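Local structure of Afp2 (Serratia entomophila, 6RBN) at residues V48-N51 with W52-T56; E242-D245 with N246-Y249. The protein probably serves as a sheath subunit around the inner tube of the anti-feeding prophage, a contractile phage-tail-like injection system. All coordinates share one frame; numbering follows the deposited sequence.

Interaction 1 of 2, residues V48-N51 with W52-T56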
ATOM      1  N   VAL C  48      16.178 -74.127 -52.136  1.00 83.99           N
ATOM      2  CA  VAL C  48      15.372 -72.920 -52.273  1.00 83.99           C
ATOM      3  C   VAL C  48      15.570 -72.359 -53.674  1.00 83.99           C
ATOM      4  O   VAL C  48      16.707 -72.118 -54.091  1.00 83.99           O
ATOM      5  CB  VAL C  48      15.761 -71.869 -51.219  1.00 83.99           C
ATOM      6  CG1 VAL C  48      14.917 -70.612 -51.366  1.00 83.99           C
ATOM      7  CG2 VAL C  48      15.674 -72.448 -49.818  1.00 83.99           C
ATOM      8  N   PHE C  49      14.466 -72.121 -54.377  1.00 84.23           N
ATOM      9  CA  PHE C  49      14.484 -71.645 -55.757  1.00 84.23           C
ATOM     10  C   PHE C  49      13.637 -70.388 -55.852  1.00 84.23           C
ATOM     11  O   PHE C  49      12.422 -70.444 -55.643  1.00 84.23           O
ATOM     12  CB  PHE C  49      13.949 -72.728 -56.693  1.00 84.23           C
ATOM     13  CG  PHE C  49      14.863 -73.903 -56.839  1.00 84.23           C
ATOM     14  CD1 PHE C  49      16.234 -73.745 -56.771  1.00 84.23           C
ATOM     15  CD2 PHE C  49      14.348 -75.178 -56.959  1.00 84.23           C
ATOM     16  CE1 PHE C  49      17.073 -74.830 -56.885  1.00 84.23           C
ATOM     17  CE2 PHE C  49      15.184 -76.262 -57.064  1.00 84.23           C
ATOM     18  CZ  PHE C  49      16.545 -76.089 -57.029  1.00 84.23           C
ATOM     19  N   ARG C  50      14.269 -69.258 -56.176  1.00 86.60           N
ATOM     20  CA  ARG C  50      13.564 -67.982 -56.182  1.00 86.60           C
ATOM     21  C   ARG C  50      12.897 -67.664 -57.511  1.00 86.60           C
ATOM     22  O   ARG C  50      11.864 -66.988 -57.526  1.00 86.60           O
ATOM     23  CB  ARG C  50      14.519 -66.845 -55.819  1.00 86.60           C
ATOM     24  CG  ARG C  50      14.998 -66.884 -54.385  1.00 86.60           C
ATOM     25  CD  ARG C  50      15.942 -65.740 -54.084  1.00 86.60           C
ATOM     26  NE  ARG C  50      16.402 -65.780 -52.700  1.00 86.60           N
ATOM     27  CZ  ARG C  50      17.491 -66.429 -52.300  1.00 86.60           C
ATOM     28  NH1 ARG C  50      18.231 -67.092 -53.178  1.00 86.60           N
ATOM     29  NH2 ARG C  50      17.839 -66.414 -51.020  1.00 86.60           N
ATOM     30  N   ASN C  51      13.462 -68.116 -58.628  1.00 84.94           N
ATOM     31  CA  ASN C  51      12.868 -67.872 -59.931  1.00 84.94           C
ATOM     32  C   ASN C  51      13.242 -69.007 -60.876  1.00 84.94           C
ATOM     33  O   ASN C  51      13.856 -69.999 -60.475  1.00 84.94           O
ATOM     34  CB  ASN C  51      13.271 -66.491 -60.471  1.00 84.94           C
ATOM     35  CG  ASN C  51      14.771 -66.269 -60.501  1.00 84.94           C
ATOM     36  OD1 ASN C  51      15.562 -67.162 -60.220  1.00 84.94           O
ATOM     37  ND2 ASN C  51      15.166 -65.051 -60.838  1.00 84.94           N
ATOM     38  N   TRP C  52      12.852 -68.852 -62.141  1.00 84.78           N
ATOM     39  CA  TRP C  52      13.129 -69.876 -63.143  1.00 84.78           C
ATOM     40  C   TRP C  52      14.605 -69.921 -63.514  1.00 84.78           C
ATOM     41  O   TRP C  52      15.106 -70.976 -63.917  1.00 84.78           O
ATOM     42  CB  TRP C  52      12.266 -69.626 -64.380  1.00 84.78           C
ATOM     43  CG  TRP C  52      12.496 -70.577 -65.511  1.00 84.78           C
ATOM     44  CD1 TRP C  52      13.123 -70.307 -66.689  1.00 84.78           C
ATOM     45  CD2 TRP C  52      12.126 -71.958 -65.563  1.00 84.78           C
ATOM     46  NE1 TRP C  52      13.153 -71.426 -67.478  1.00 84.78           N
ATOM     47  CE2 TRP C  52      12.545 -72.454 -66.809  1.00 84.78           C
ATOM     48  CE3 TRP C  52      11.473 -72.820 -64.680  1.00 84.78           C
ATOM     49  CZ2 TRP C  52      12.339 -73.774 -67.193  1.00 84.78           C
ATOM     50  CZ3 TRP C  52      11.267 -74.128 -65.065  1.00 84.78           C
ATOM     51  CH2 TRP C  52      11.700 -74.592 -66.308  1.00 84.78           C
ATOM     52  N   ALA C  53      15.313 -68.801 -63.375  1.00 85.75           N
ATOM     53  CA  ALA C  53      16.730 -68.771 -63.714  1.00 85.75           C
ATOM     54  C   ALA C  53      17.558 -69.574 -62.717  1.00 85.75           C
ATOM     55  O   ALA C  53      18.507 -70.260 -63.109  1.00 85.75           O
ATOM     56  CB  ALA C  53      17.222 -67.328 -63.784  1.00 85.75           C
ATOM     57  N   GLU C  54      17.212 -69.509 -61.429  1.00 86.88           N
ATOM     58  CA  GLU C  54      17.933 -70.294 -60.433  1.00 86.88           C
ATOM     59  C   GLU C  54      17.585 -71.772 -60.515  1.00 86.88           C
ATOM     60  O   GLU C  54      18.378 -72.616 -60.089  1.00 86.88           O
ATOM     61  CB  GLU C  54      17.642 -69.777 -59.028  1.00 86.88           C
ATOM     62  CG  GLU C  54      18.222 -68.418 -58.730  1.00 86.88           C
ATOM     63  CD  GLU C  54      17.912 -67.963 -57.322  1.00 86.88           C
ATOM     64  OE1 GLU C  54      17.171 -68.678 -56.617  1.00 86.88           O
ATOM     65  OE2 GLU C  54      18.407 -66.889 -56.919  1.00 86.88           O
ATOM     66  N   PHE C  55      16.408 -72.103 -61.041  1.00 86.14           N
ATOM     67  CA  PHE C  55      16.011 -73.502 -61.116  1.00 86.14           C
ATOM     68  C   PHE C  55      16.717 -74.227 -62.253  1.00 86.14           C
ATOM     69  O   PHE C  55      17.057 -75.408 -62.120  1.00 86.14           O
ATOM     70  CB  PHE C  55      14.495 -73.603 -61.260  1.00 86.14           C
ATOM     71  CG  PHE C  55      13.998 -75.000 -61.430  1.00 86.14           C
ATOM     72  CD1 PHE C  55      14.102 -75.914 -60.404  1.00 86.14           C
ATOM     73  CD2 PHE C  55      13.398 -75.392 -62.611  1.00 86.14           C
ATOM     74  CE1 PHE C  55      13.647 -77.202 -60.564  1.00 86.14           C
ATOM     75  CE2 PHE C  55      12.928 -76.677 -62.770  1.00 86.14           C
ATOM     76  CZ  PHE C  55      13.053 -77.583 -61.744  1.00 86.14           C
ATOM     77  N   THR C  56      16.966 -73.541 -63.366  1.00 88.80           N
ATOM     78  CA  THR C  56      17.658 -74.155 -64.490  1.00 88.80           C
ATOM     79  C   THR C  56      19.169 -74.195 -64.313  1.00 88.80           C
ATOM     80  O   THR C  56      19.856 -74.770 -65.161  1.00 88.80           O
ATOM     81  CB  THR C  56      17.321 -73.426 -65.786  1.00 88.80           C
ATOM     82  OG1 THR C  56      17.720 -72.054 -65.682  1.00 88.80           O
ATOM     83  CG2 THR C  56      15.838 -73.499 -66.059  1.00 88.80           C
TER
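Phe49 and Phe55 have CA atoms 5.9 Å apart because the chain leaves strand 46-49 at Phe49, bends through Arg50 and Asn51, and enters helix 52-58 straight away. Their rings meet as an offset edge-to-face pair with planes 70° apart. The edge of Phe55 is turned to the face of Phe49, its CD1 lying 3.5 Å from Phe49 CE2 and just as near CD2. Phe55 CG stands anti to the backbone N (chi1 176°), which carries the ring to the face of Phe49. Both rings are buried: Phe49 touches Leu84 of strand 82-86, while Phe55 meets Tyr59 and Tyr68, so large apolar groups suit the place. On the polar side of the turn, Asn51 is the N-cap. Asn51 OD1 accepts from Glu54 N at 3.1 Å, with the donor above the carbonyl plane, and its short side chain can reach forward to a backbone N-H of the first turn that has no helical carbonyl before it. The backbone O of Asn51 adds a weak 3.4 Å bond from Phe55 N. This is a strand-to-helix junction at the edge, within this chain, of a mixed sheet. Glu54 extends over the cap, and its side chain crosses that of Asn51 at about a right angle. Glu54 OE1 accepts from Arg50 N at 3.0 Å, met from above the carboxylate plane, so it secures the residue before the cap rather than Asn51 itself. A negative side chain here would also be expected to suit the positive end of the helix dipole. Glu54 OE2 lies at the edge of the Arg50 guanidinium, a long salt bridge of 3.8 Å to NH1. Trp52 turns away from the bend to pack on helix 66-75, its NE1 hydrogen-bonded to Ser18.

Interaction 2 of 2, residues E242-D245 with N246-Y249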
ATOM      1  N   GLU C 242     -13.177 -81.562 -45.474  1.00 81.61           N
ATOM      2  CA  GLU C 242     -14.204 -81.567 -44.439  1.00 81.61           C
ATOM      3  C   GLU C 242     -15.441 -80.853 -44.957  1.00 81.61           C
ATOM      4  O   GLU C 242     -15.374 -79.679 -45.328  1.00 81.61           O
ATOM      5  CB  GLU C 242     -13.714 -80.901 -43.156  1.00 81.61           C
ATOM      6  CG  GLU C 242     -14.775 -80.887 -42.072  1.00 81.61           C
ATOM      7  CD  GLU C 242     -14.295 -80.289 -40.772  1.00 81.61           C
ATOM      8  OE1 GLU C 242     -13.116 -79.903 -40.694  1.00 81.61           O
ATOM      9  OE2 GLU C 242     -15.100 -80.198 -39.825  1.00 81.61           O
ATOM     10  N   ASP C 243     -16.566 -81.560 -44.975  1.00 82.56           N
ATOM     11  CA  ASP C 243     -17.829 -80.985 -45.429  1.00 82.56           C
ATOM     12  C   ASP C 243     -18.660 -80.556 -44.223  1.00 82.56           C
ATOM     13  O   ASP C 243     -19.621 -81.205 -43.818  1.00 82.56           O
ATOM     14  CB  ASP C 243     -18.580 -81.981 -46.305  1.00 82.56           C
ATOM     15  CG  ASP C 243     -19.806 -81.377 -46.949  1.00 82.56           C
ATOM     16  OD1 ASP C 243     -19.650 -80.589 -47.904  1.00 82.56           O
ATOM     17  OD2 ASP C 243     -20.928 -81.692 -46.503  1.00 82.56           O
ATOM     18  N   SER C 244     -18.258 -79.430 -43.645  1.00 80.64           N
ATOM     19  CA  SER C 244     -18.976 -78.809 -42.548  1.00 80.64           C
ATOM     20  C   SER C 244     -19.466 -77.436 -42.984  1.00 80.64           C
ATOM     21  O   SER C 244     -19.068 -76.919 -44.027  1.00 80.64           O
ATOM     22  CB  SER C 244     -18.093 -78.682 -41.304  1.00 80.64           C
ATOM     23  OG  SER C 244     -17.006 -77.809 -41.547  1.00 80.64           O
ATOM     24  N   ASP C 245     -20.341 -76.841 -42.172  1.00 80.48           N
ATOM     25  CA  ASP C 245     -20.820 -75.497 -42.474  1.00 80.48           C
ATOM     26  C   ASP C 245     -19.755 -74.439 -42.241  1.00 80.48           C
ATOM     27  O   ASP C 245     -19.864 -73.338 -42.788  1.00 80.48           O
ATOM     28  CB  ASP C 245     -22.057 -75.170 -41.642  1.00 80.48           C
ATOM     29  CG  ASP C 245     -23.284 -75.921 -42.104  1.00 80.48           C
ATOM     30  OD1 ASP C 245     -23.378 -76.216 -43.314  1.00 80.48           O
ATOM     31  OD2 ASP C 245     -24.154 -76.217 -41.260  1.00 80.48           O
ATOM     32  N   ASN C 246     -18.734 -74.741 -41.446  1.00 77.57           N
ATOM     33  CA  ASN C 246     -17.639 -73.809 -41.218  1.00 77.57           C
ATOM     34  C   ASN C 246     -16.529 -73.961 -42.248  1.00 77.57           C
ATOM     35  O   ASN C 246     -16.133 -72.979 -42.882  1.00 77.57           O
ATOM     36  CB  ASN C 246     -17.065 -73.996 -39.811  1.00 77.57           C
ATOM     37  CG  ASN C 246     -17.952 -73.417 -38.734  1.00 77.57           C
ATOM     38  OD1 ASN C 246     -18.516 -72.337 -38.893  1.00 77.57           O
ATOM     39  ND2 ASN C 246     -18.064 -74.125 -37.619  1.00 77.57           N
ATOM     40  N   TRP C 247     -16.022 -75.177 -42.435  1.00 75.79           N
ATOM     41  CA  TRP C 247     -14.755 -75.374 -43.123  1.00 75.79           C
ATOM     42  C   TRP C 247     -14.907 -76.204 -44.389  1.00 75.79           C
ATOM     43  O   TRP C 247     -14.047 -77.009 -44.744  1.00 75.79           O
ATOM     44  CB  TRP C 247     -13.733 -75.998 -42.186  1.00 75.79           C
ATOM     45  CG  TRP C 247     -13.550 -75.226 -40.934  1.00 75.79           C
ATOM     46  CD1 TRP C 247     -13.889 -75.619 -39.680  1.00 75.79           C
ATOM     47  CD2 TRP C 247     -13.076 -73.883 -40.817  1.00 75.79           C
ATOM     48  NE1 TRP C 247     -13.603 -74.631 -38.780  1.00 75.79           N
ATOM     49  CE2 TRP C 247     -13.107 -73.550 -39.456  1.00 75.79           C
ATOM     50  CE3 TRP C 247     -12.611 -72.933 -41.731  1.00 75.79           C
ATOM     51  CZ2 TRP C 247     -12.692 -72.316 -38.989  1.00 75.79           C
ATOM     52  CZ3 TRP C 247     -12.195 -71.720 -41.263  1.00 75.79           C
ATOM     53  CH2 TRP C 247     -12.238 -71.421 -39.910  1.00 75.79           C
ATOM     54  N   ARG C 248     -16.016 -75.993 -45.084  1.00 75.98           N
ATOM     55  CA  ARG C 248     -16.131 -76.230 -46.512  1.00 75.98           C
ATOM     56  C   ARG C 248     -15.410 -75.076 -47.214  1.00 75.98           C
ATOM     57  O   ARG C 248     -14.951 -74.139 -46.559  1.00 75.98           O
ATOM     58  CB  ARG C 248     -17.616 -76.324 -46.870  1.00 75.98           C
ATOM     59  CG  ARG C 248     -18.008 -76.891 -48.208  1.00 75.98           C
ATOM     60  CD  ARG C 248     -19.516 -76.850 -48.372  1.00 75.98           C
ATOM     61  NE  ARG C 248     -20.212 -77.728 -47.439  1.00 75.98           N
ATOM     62  CZ  ARG C 248     -21.073 -77.316 -46.516  1.00 75.98           C
ATOM     63  NH1 ARG C 248     -21.356 -76.028 -46.397  1.00 75.98           N
ATOM     64  NH2 ARG C 248     -21.659 -78.194 -45.716  1.00 75.98           N
ATOM     65  N   TYR C 249     -15.299 -75.126 -48.550  1.00 71.20           N
ATOM     66  CA  TYR C 249     -14.900 -73.973 -49.361  1.00 71.20           C
ATOM     67  C   TYR C 249     -13.499 -73.422 -49.105  1.00 71.20           C
ATOM     68  O   TYR C 249     -13.337 -72.542 -48.258  1.00 71.20           O
ATOM     69  CB  TYR C 249     -15.914 -72.823 -49.263  1.00 71.20           C
ATOM     70  CG  TYR C 249     -17.256 -73.162 -49.849  1.00 71.20           C
ATOM     71  CD1 TYR C 249     -17.394 -73.411 -51.205  1.00 71.20           C
ATOM     72  CD2 TYR C 249     -18.394 -73.172 -49.061  1.00 71.20           C
ATOM     73  CE1 TYR C 249     -18.616 -73.709 -51.750  1.00 71.20           C
ATOM     74  CE2 TYR C 249     -19.627 -73.462 -49.599  1.00 71.20           C
ATOM     75  CZ  TYR C 249     -19.731 -73.730 -50.944  1.00 71.20           C
ATOM     76  OH  TYR C 249     -20.959 -74.022 -51.484  1.00 71.20           O
TER
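Arg248 folds back along the preceding turn and lies beside Asp243 and Asp245, all three side chains running the same way. A bend at its third torsion (chi3 -66°) brings the guanidinium up to both carboxylates. Arg248 NE gives Asp243 OD1 a nearly straight bond of 3.0 Å (171° at the hydrogen) that lies in the guanidinium plane yet meets the carboxylate from above its own. Asp245 OD1 sits at another part of the guanidinium edge, 3.6 Å from Arg248 NH2, a looser salt bridge. Ser244 O stands 3.2 Å from Arg248 CZ, over the centre of one guanidinium face. Asp243 also pairs with Arg239, so its negative charge probably balances two arginines. Asn246, at the exposed bend beside Asp245, rests its CB over one face of the Trp247 ring and makes a weak hydrogen bond to Gln447 of the neighbouring Afp3 chain. Ser244, with a hydroxyl short enough to reach the backbone, accepts at OG from Trp247 N at 2.9 Å, and its O takes a weak bond from Arg248 N. These two bonds fit an ST motif, with a salt-bridge network of Asp243, Asp245 and Arg248 beside it.

How the interactions relate
From the N terminus, interaction 1 comes first, at the step from strand 46-49 into helix 52-58; interaction 2 follows almost 190 residues later, just before helix 250-267. Each is made within one unbroken run of residues, so each fixes a local turn and closes no long loop. They stand in series, neither nested nor crossed. Strands 82-86, 102-105, 127-129 and 156-157 of the mixed sheet are built between them. The contacts lie on opposite sides of the chain's centre, with their own centres 36 Å apart and their nearest atoms about 27 Å apart. Interaction 1 joins sheet edge to helix, whereas interaction 2 shapes a surface loop that meets the Afp3 chain.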